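EmGH1 (Erythrobacter marinus, PDB 5Z87) acts as a beta-glucosidase of glycosyl hydrolase family 3, hydrolysing beta-glucosidic linkages at the non-reducing ends of its substrates. Local coordinates at the interface of chains A and B. Coordinates in Å, arbitrary orientation; residue numbers count along the deposited sequence, not the author numbering. Chains: chain A/B, EmGH1.

The interface of chains A and B. Residues chain A 283, 285-286, 324, 326; chain B 643, 645, 719.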
loop_
_atom_site.group_PDB
_atom_site.type_symbol
_atom_site.label_atom_id
_atom_site.label_comp_id
_atom_site.label_asym_id
_atom_site.label_seq_id
_atom_site.Cartn_x
_atom_site.Cartn_y
_atom_site.Cartn_z
ATOM N N GLU A 283 -5.407 -10.869 8.027
ATOM C CA GLU A 283 -4.160 -11.236 8.677
ATOM C C GLU A 283 -3.224 -10.035 8.668
ATOM O O GLU A 283 -3.309 -9.164 7.798
ATOM C CB GLU A 283 -3.489 -12.402 7.945
ATOM C CG GLU A 283 -2.970 -11.950 6.569
ATOM C CD GLU A 283 -1.657 -12.597 6.138
ATOM O OE1 GLU A 283 -0.615 -11.935 6.316
ATOM O OE2 GLU A 283 -1.664 -13.700 5.547
ATOM N N ASP A 285 0.974 -9.735 8.792
ATOM C CA ASP A 285 2.254 -10.439 8.808
ATOM C C ASP A 285 2.051 -11.938 9.009
ATOM O O ASP A 285 2.802 -12.592 9.728
ATOM C CB ASP A 285 3.176 -9.861 9.882
ATOM C CG ASP A 285 4.650 -10.049 9.553
ATOM O OD1 ASP A 285 4.984 -10.104 8.350
ATOM O OD2 ASP A 285 5.471 -10.157 10.502
ATOM N N GLY A 286 0.999 -12.479 8.389
ATOM C CA GLY A 286 0.704 -13.897 8.438
ATOM C C GLY A 286 -0.135 -14.379 9.615
ATOM O O GLY A 286 -0.432 -15.577 9.685
ATOM N N HIS A 324 -6.962 -18.922 5.341
ATOM C CA HIS A 324 -5.590 -18.512 5.619
ATOM C C HIS A 324 -4.587 -19.664 5.554
ATOM O O HIS A 324 -3.394 -19.428 5.327
ATOM C CB HIS A 324 -5.511 -17.873 7.003
ATOM C CG HIS A 324 -6.189 -16.548 7.092
ATOM N ND1 HIS A 324 -5.647 -15.401 6.550
ATOM C CD2 HIS A 324 -7.364 -16.184 7.657
ATOM C CE1 HIS A 324 -6.453 -14.383 6.794
ATOM N NE2 HIS A 324 -7.505 -14.833 7.459
ATOM N N VAL A 326 -3.625 -21.532 8.127
ATOM C CA VAL A 326 -2.821 -21.494 9.334
ATOM C C VAL A 326 -3.144 -22.664 10.255
ATOM O O VAL A 326 -2.234 -23.280 10.809
ATOM C CB VAL A 326 -2.994 -20.136 10.044
ATOM C CG1 VAL A 326 -2.421 -20.173 11.472
ATOM C CG2 VAL A 326 -2.312 -19.049 9.224
ATOM N N LYS B 643 -0.489 -13.680 -0.461
ATOM C CA LYS B 643 -1.081 -14.558 0.549
ATOM C C LYS B 643 -2.375 -15.132 -0.022
ATOM O O LYS B 643 -2.865 -14.621 -1.035
ATOM C CB LYS B 643 -1.361 -13.790 1.848
ATOM C CG LYS B 643 -0.124 -13.190 2.535
ATOM C CD LYS B 643 0.957 -14.230 2.761
ATOM C CE LYS B 643 2.078 -13.672 3.629
ATOM N NZ LYS B 643 1.622 -13.419 5.036
ATOM N N THR B 645 -5.245 -14.586 0.796
ATOM C CA THR B 645 -6.214 -13.509 0.800
ATOM C C THR B 645 -5.787 -12.321 -0.049
ATOM O O THR B 645 -6.574 -11.382 -0.202
ATOM C CB THR B 645 -6.456 -13.025 2.241
ATOM O OG1 THR B 645 -5.201 -12.760 2.882
ATOM C CG2 THR B 645 -7.223 -14.055 3.048
ATOM N N ALA B 719 0.503 -17.568 7.662
ATOM C CA ALA B 719 0.018 -17.719 6.293
ATOM C C ALA B 719 1.125 -17.384 5.309
ATOM O O ALA B 719 1.822 -16.376 5.458
ATOM C CB ALA B 719 -1.193 -16.818 6.039
HETATM O O HOH W 1 -5.769 -11.262 4.882
HETATM O O HOH W 2 -3.941 -14.716 4.328
HETATM O O HOH W 3 4.026 -12.629 6.493
#
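B:Lys643 and A:Glu283 form a salt bridge between the two chains, NZ of the lysine lying 3.0 Å from carboxylate oxygen OE1 on its syn lone pair. The lysine amine NZ also makes a weak bond to OE2. The lysine lies nearly perpendicular to the glutamate, and its methylenes, CG foremost, run past the carboxylate; the chain bends at chi2 (-53°) and again at chi4 (68°), bringing NZ to OE1. A second direct link is made by backbone: the amide N of B:Ala719 donates to the carbonyl O of A:Gly286 at 3.0 Å. The methyl CB of B:Ala719 faces the A:Glu283 carboxylate and the backbone O of A:His324, while CG2 of A:Val326 packs on the alanine CA, 4.0 Å away. B:Thr645 adds an apolar touch, its methyl CG2 meeting the A:His324 imidazole at a slant, near CE1.

Both partners of the salt bridge are held from their own chains. The amide N of A:Gly286 donates to OE1 of A:Glu283 at 2.7 Å, arriving from above the carboxylate plane, so OE1 accepts from both this amide and the lysine, which should limit rotation of the carboxylate. On the other chain, NZ of B:Lys643 donates to the carbonyl O of B:Ala719, tying the lysine to the residue that supplies the backbone bond. Water 3 lies 2.9 Å from NZ and a longer 3.3 Å from OD1 of A:Asp285, whose carboxylate, if charged, may add some attraction at a distance.

Here the interface consists of loops and the short strand 283-284 of chain A meeting loops of chain B, and two-fold symmetry repeats it with the chains exchanged; the crystal dimer may or may not persist in solution. B:Thr645 is also tied in through water: water 1 links its hydroxyl OG1 to the backbone N of A:Glu283. Water 2 gathers three side chains, lying 2.7 Å from OG1 of B:Thr645 and also bonding OE2 of A:Glu283 and ring nitrogen ND1 of A:His324.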